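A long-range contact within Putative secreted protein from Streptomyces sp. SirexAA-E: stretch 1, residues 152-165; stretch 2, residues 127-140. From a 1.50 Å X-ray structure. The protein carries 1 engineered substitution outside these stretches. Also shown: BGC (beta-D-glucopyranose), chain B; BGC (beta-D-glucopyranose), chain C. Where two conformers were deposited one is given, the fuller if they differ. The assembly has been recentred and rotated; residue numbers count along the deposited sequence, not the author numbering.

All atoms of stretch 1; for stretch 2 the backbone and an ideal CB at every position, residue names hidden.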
# COMPACT_ATOMS: atom_id res chain seq x y z
N TRP A 152 -6.36 -3.59 -19.00
CA TRP A 152 -6.46 -2.60 -17.94
C TRP A 152 -5.60 -2.94 -16.72
O TRP A 152 -5.52 -4.10 -16.30
CB TRP A 152 -7.91 -2.44 -17.50
CG TRP A 152 -8.85 -1.93 -18.54
CD1 TRP A 152 -8.56 -1.54 -19.82
CD2 TRP A 152 -10.26 -1.75 -18.38
NE1 TRP A 152 -9.71 -1.13 -20.46
CE2 TRP A 152 -10.76 -1.24 -19.59
CE3 TRP A 152 -11.14 -1.96 -17.31
CZ2 TRP A 152 -12.11 -0.96 -19.78
CZ3 TRP A 152 -12.48 -1.68 -17.50
CH2 TRP A 152 -12.95 -1.18 -18.72
N ALA A 153 -4.99 -1.93 -16.13
CA ALA A 153 -4.16 -2.13 -14.94
C ALA A 153 -4.09 -0.86 -14.11
O ALA A 153 -4.00 0.24 -14.67
CB ALA A 153 -2.75 -2.60 -15.35
N SER A 154 -4.11 -1.01 -12.79
CA SER A 154 -4.17 0.13 -11.88
C SER A 154 -3.28 -0.04 -10.63
O SER A 154 -3.78 -0.07 -9.50
CB SER A 154 -5.63 0.38 -11.47
OG SER A 154 -5.76 1.47 -10.57
N GLY A 155 -1.97 -0.15 -10.84
CA GLY A 155 -1.00 -0.24 -9.75
C GLY A 155 -0.62 1.15 -9.27
O GLY A 155 -1.36 2.11 -9.50
N GLY A 156 0.52 1.30 -8.59
CA GLY A 156 1.41 0.22 -8.22
C GLY A 156 2.53 0.85 -7.40
O GLY A 156 2.61 2.08 -7.29
N TYR A 157 3.39 0.02 -6.83
CA TYR A 157 4.36 0.50 -5.85
C TYR A 157 5.68 -0.26 -5.95
O TYR A 157 5.71 -1.47 -5.78
CB TYR A 157 3.77 0.37 -4.44
CG TYR A 157 4.69 0.81 -3.32
CD1 TYR A 157 4.66 2.12 -2.84
CD2 TYR A 157 5.59 -0.08 -2.74
CE1 TYR A 157 5.51 2.54 -1.82
CE2 TYR A 157 6.45 0.32 -1.72
CZ TYR A 157 6.41 1.63 -1.27
OH TYR A 157 7.25 2.02 -0.24
N ILE A 158 6.76 0.46 -6.24
CA ILE A 158 8.12 -0.09 -6.19
C ILE A 158 8.95 0.74 -5.22
O ILE A 158 8.94 1.98 -5.30
CB ILE A 158 8.80 -0.10 -7.58
CG1 ILE A 158 8.10 -1.08 -8.53
CG2 ILE A 158 10.30 -0.45 -7.46
CD1 ILE A 158 8.43 -0.85 -10.01
N ALA A 159 9.65 0.08 -4.30
CA ALA A 159 10.57 0.79 -3.40
C ALA A 159 11.87 0.03 -3.22
O ALA A 159 11.89 -1.20 -3.24
CB ALA A 159 9.92 1.02 -2.04
N ASP A 160 12.94 0.79 -3.04
CA ASP A 160 14.25 0.25 -2.67
C ASP A 160 14.69 -0.86 -3.62
O ASP A 160 15.29 -1.84 -3.19
CB ASP A 160 14.23 -0.26 -1.22
CG ASP A 160 15.61 -0.27 -0.60
OD1 ASP A 160 16.48 0.43 -1.14
OD2 ASP A 160 15.85 -0.96 0.42
N SER A 161 14.43 -0.68 -4.91
CA SER A 161 14.72 -1.71 -5.89
C SER A 161 15.66 -1.23 -6.98
O SER A 161 15.78 -0.03 -7.25
CB SER A 161 13.42 -2.22 -6.53
OG SER A 161 12.62 -2.88 -5.57
N LYS A 162 16.36 -2.18 -7.60
CA LYS A 162 17.19 -1.89 -8.75
C LYS A 162 16.72 -2.71 -9.94
O LYS A 162 16.75 -3.95 -9.88
CB LYS A 162 18.67 -2.19 -8.47
CG LYS A 162 19.58 -1.85 -9.65
CD LYS A 162 21.05 -2.13 -9.37
CE LYS A 162 21.95 -1.37 -10.34
NZ LYS A 162 21.60 -1.64 -11.77
N ILE A 163 16.29 -2.03 -11.00
CA ILE A 163 15.94 -2.70 -12.24
C ILE A 163 17.03 -2.31 -13.24
O ILE A 163 17.18 -1.13 -13.58
CB ILE A 163 14.53 -2.31 -12.76
CG1 ILE A 163 13.44 -2.83 -11.81
CG2 ILE A 163 14.28 -2.87 -14.15
CD1 ILE A 163 13.13 -1.94 -10.66
N ASP A 164 17.83 -3.29 -13.68
CA ASP A 164 18.97 -3.01 -14.56
C ASP A 164 18.52 -2.43 -15.90
O ASP A 164 19.18 -1.54 -16.45
CB ASP A 164 19.80 -4.26 -14.84
CG ASP A 164 20.50 -4.81 -13.61
OD1 ASP A 164 20.49 -4.17 -12.54
OD2 ASP A 164 21.08 -5.91 -13.74
N GLY A 165 17.41 -2.95 -16.42
CA GLY A 165 16.91 -2.54 -17.71
C GLY A 165 15.76 -1.56 -17.59
O GLY A 165 15.70 -0.76 -16.65
N UNK A 127 2.34 -7.70 -13.24
CA UNK A 127 1.17 -6.98 -13.72
C UNK A 127 0.09 -6.89 -12.65
O UNK A 127 -0.89 -7.65 -12.66
CB UNK A 127 0.61 -7.66 -14.97
N UNK A 128 0.29 -5.96 -11.73
CA UNK A 128 -0.52 -5.87 -10.53
C UNK A 128 -1.35 -4.61 -10.50
O UNK A 128 -1.08 -3.65 -11.24
CB UNK A 128 0.37 -5.94 -9.29
N UNK A 129 -2.37 -4.59 -9.64
CA UNK A 129 -2.99 -3.32 -9.28
C UNK A 129 -2.65 -3.02 -7.82
O UNK A 129 -1.49 -3.16 -7.43
CB UNK A 129 -4.50 -3.36 -9.50
N UNK A 130 -3.63 -2.58 -7.03
CA UNK A 130 -3.30 -2.06 -5.69
C UNK A 130 -2.94 -3.14 -4.66
O UNK A 130 -3.31 -4.31 -4.79
CB UNK A 130 -4.48 -1.25 -5.16
N UNK A 131 -2.20 -2.71 -3.62
CA UNK A 131 -1.74 -3.55 -2.52
C UNK A 131 -0.91 -4.73 -3.02
O UNK A 131 -1.12 -5.87 -2.61
CB UNK A 131 -2.93 -4.06 -1.71
N UNK A 132 0.05 -4.44 -3.89
CA UNK A 132 0.90 -5.49 -4.44
C UNK A 132 2.35 -5.01 -4.47
O UNK A 132 2.95 -4.87 -5.55
CB UNK A 132 0.43 -5.89 -5.84
N UNK A 133 2.93 -4.75 -3.29
CA UNK A 133 4.25 -4.11 -3.23
C UNK A 133 5.40 -4.96 -3.77
O UNK A 133 5.41 -6.18 -3.68
CB UNK A 133 4.56 -3.73 -1.78
N UNK A 134 6.38 -4.24 -4.31
CA UNK A 134 7.58 -4.79 -4.93
C UNK A 134 8.74 -4.04 -4.27
O UNK A 134 9.02 -2.89 -4.62
CB UNK A 134 7.58 -4.64 -6.45
N UNK A 135 9.37 -4.66 -3.27
CA UNK A 135 10.38 -4.00 -2.43
C UNK A 135 11.72 -4.72 -2.42
O UNK A 135 11.77 -5.94 -2.40
CB UNK A 135 9.86 -3.88 -0.99
N UNK A 136 12.81 -3.96 -2.38
CA UNK A 136 14.14 -4.53 -2.19
C UNK A 136 14.40 -5.65 -3.20
O UNK A 136 14.92 -6.71 -2.86
CB UNK A 136 14.29 -5.06 -0.76
N UNK A 137 14.04 -5.39 -4.45
CA UNK A 137 14.22 -6.36 -5.53
C UNK A 137 15.37 -5.94 -6.43
O UNK A 137 15.58 -4.74 -6.67
CB UNK A 137 12.93 -6.51 -6.35
N UNK A 138 16.10 -6.92 -6.97
CA UNK A 138 17.07 -6.65 -8.02
C UNK A 138 16.67 -7.40 -9.27
O UNK A 138 16.82 -8.62 -9.33
CB UNK A 138 18.48 -7.04 -7.58
N UNK A 139 16.18 -6.68 -10.28
CA UNK A 139 15.81 -7.33 -11.53
C UNK A 139 16.95 -7.15 -12.53
O UNK A 139 17.27 -6.03 -12.94
CB UNK A 139 14.50 -6.76 -12.08
N UNK A 140 17.58 -8.27 -12.90
CA UNK A 140 18.70 -8.24 -13.84
C UNK A 140 18.14 -8.37 -15.25
O UNK A 140 18.32 -9.39 -15.92
CB UNK A 140 19.71 -9.35 -13.54
C2 BGC B . -8.61 2.27 -17.65
C3 BGC B . -10.03 1.89 -17.24
C4 BGC B . -11.04 2.76 -17.98
C5 BGC B . -10.77 2.67 -19.47
C6 BGC B . -11.75 3.53 -20.26
C1 BGC B . -8.47 2.29 -19.17
O1 BGC B . -7.19 2.80 -19.50
O2 BGC B . -7.69 1.36 -17.09
O3 BGC B . -10.13 2.09 -15.78
O4 BGC B . -12.35 2.31 -17.69
O5 BGC B . -9.46 3.14 -19.71
O6 BGC B . -11.52 3.31 -21.64
C2 BGC C . -10.37 1.28 -13.56
C3 BGC C . -11.23 0.48 -12.60
C4 BGC C . -12.70 0.79 -12.85
C5 BGC C . -13.02 0.56 -14.32
C6 BGC C . -14.49 0.87 -14.59
C1 BGC C . -10.83 1.14 -15.01
O2 BGC C . -9.04 0.81 -13.47
O3 BGC C . -10.82 0.91 -11.29
O4 BGC C . -13.50 -0.02 -12.01
O5 BGC C . -12.22 1.42 -15.11
O6 BGC C . -14.78 0.59 -15.95

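Two parallel strand pairs set the rules here, joined by a matching kink in each chain. Positions 127 and 128 come first: neither ideal CB has an atom of stretch 1 within 5.5 Å, so many residues would suit. They are Ala127 and Val128.

At 129 the ideal CB lies 3.4 Å from Ser154 O, and the backbone NH of Ser154 is near. A short polar side chain able to accept would fit, serine or threonine among others. It is Ser129, whose OG accepts from Ser154 N at 3.0 Å.

Position 130 points sideways, its ideal CB 4.6 Å from Ser154 O; a longer polar chain could reach back. Gln130 does, placing its CD 3.2 Å from Ser154 O. Position 131 points away, with phi and psi both positive, which favours glycine, asparagine or aspartate, yet Ala131 occupies it. Position 132 is free of close neighbours; it is Ala132, whose carbonyl O receives a hydrogen bond from a water that accepts from Tyr157 N.

At 133, phi of -66° permits proline, and the ideal CB sits 3.9 Å from Tyr157 CD2, so a compact apolar group suits. Pro133 packs its CB 4.1 Å from that CD2.

Position 134 shares a sheet face with Ile158, inviting an apolar side chain, branched or aromatic. Phe134 sets CD2 4.1 Å from Ile158 CG1, while its backbone N donates to Tyr157 O (3.2 Å) and its O accepts from Ala159 N (3.1 Å).

Position 135 lies on the face of Ala159, whose small side chain leaves room for a long neighbour to run toward the Tyr157 ring. Arg135 lays one guanidinium face over Tyr157 CE2.

Position 136 repeats the positive phi and psi of Asp160; glycine or asparagine would be easy, but the carboxylate rewards a base. Arg136 makes a long salt bridge, NH2 to Asp160 OD2 at 3.8 Å, supplemented by a water linking these atoms.

At 137 the ideal CB is 3.7 Å from Ser161 OG, but the backbone does the bonding, so several side chains would serve. Met137 leads its end away; its N donates to Ser161 OG (3.1 Å).

Position 138 shares a face with Lys162, near the Asp164 carboxylate: a donor is wanted. His138 NE2 donates to Asp164 OD1 at 2.8 Å, the same oxygen that Lys162 NZ bridges.

Position 139, on the face of Ile163, calls for a beta-branched or other aliphatic residue. Val139 puts CG2 4.1 Å from Ile163 CG1.

Position 140 heads away overall, leaving choice wide; it is Lys140, its CB 3.7 Å from Asp164 OD2.

Stretch 2 127-140: AVSQAAPFRRMHVK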
# COMPACT_ATOMS: atom_id res chain seq x y z
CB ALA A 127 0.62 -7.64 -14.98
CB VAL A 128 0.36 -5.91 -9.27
CG1 VAL A 128 1.11 -7.24 -9.21
CG2 VAL A 128 1.33 -4.74 -9.26
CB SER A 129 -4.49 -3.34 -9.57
OG SER A 129 -4.65 -3.35 -10.98
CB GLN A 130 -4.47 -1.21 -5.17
CG GLN A 130 -4.74 0.06 -5.99
CD GLN A 130 -5.86 -0.12 -7.01
OE1 GLN A 130 -6.20 -1.25 -7.40
NE2 GLN A 130 -6.46 0.99 -7.44
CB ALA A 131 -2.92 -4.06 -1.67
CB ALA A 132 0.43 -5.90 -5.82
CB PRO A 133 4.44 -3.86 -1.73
CG PRO A 133 3.61 -4.93 -1.07
CD PRO A 133 2.39 -5.03 -1.94
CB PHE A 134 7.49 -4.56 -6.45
CG PHE A 134 8.46 -5.35 -7.30
CD1 PHE A 134 8.12 -6.62 -7.76
CD2 PHE A 134 9.65 -4.78 -7.73
CE1 PHE A 134 8.99 -7.34 -8.59
CE2 PHE A 134 10.51 -5.49 -8.57
CZ PHE A 134 10.18 -6.78 -8.99
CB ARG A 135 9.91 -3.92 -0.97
CG ARG A 135 8.72 -3.02 -0.69
CD ARG A 135 8.37 -3.10 0.80
NE ARG A 135 7.18 -2.32 1.14
CZ ARG A 135 7.17 -1.03 1.46
NH1 ARG A 135 8.31 -0.33 1.48
NH2 ARG A 135 6.02 -0.42 1.74
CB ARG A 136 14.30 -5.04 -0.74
CG ARG A 136 15.74 -5.14 -0.23
CD ARG A 136 15.78 -5.77 1.17
NE ARG A 136 17.14 -5.89 1.70
CZ ARG A 136 17.77 -4.92 2.36
NH1 ARG A 136 19.00 -5.11 2.81
NH2 ARG A 136 17.17 -3.76 2.56
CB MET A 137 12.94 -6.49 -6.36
CG MET A 137 11.73 -6.97 -5.57
SD MET A 137 11.82 -8.70 -5.06
CE MET A 137 11.63 -9.55 -6.63
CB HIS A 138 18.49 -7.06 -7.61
CG HIS A 138 19.52 -6.69 -8.64
ND1 HIS A 138 20.76 -7.31 -8.72
CD2 HIS A 138 19.49 -5.79 -9.64
CE1 HIS A 138 21.45 -6.79 -9.71
NE2 HIS A 138 20.70 -5.86 -10.30
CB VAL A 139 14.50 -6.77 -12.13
CG1 VAL A 139 14.13 -7.55 -13.38
CG2 VAL A 139 13.38 -6.85 -11.10
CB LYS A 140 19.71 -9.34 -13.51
CG LYS A 140 20.19 -9.26 -12.06
CD LYS A 140 21.39 -10.14 -11.76
CE LYS A 140 21.02 -11.61 -11.74
NZ LYS A 140 22.09 -12.45 -11.13
O HOH W 1 3.82 -2.94 -7.26
O HOH W 2 14.75 -2.72 2.10
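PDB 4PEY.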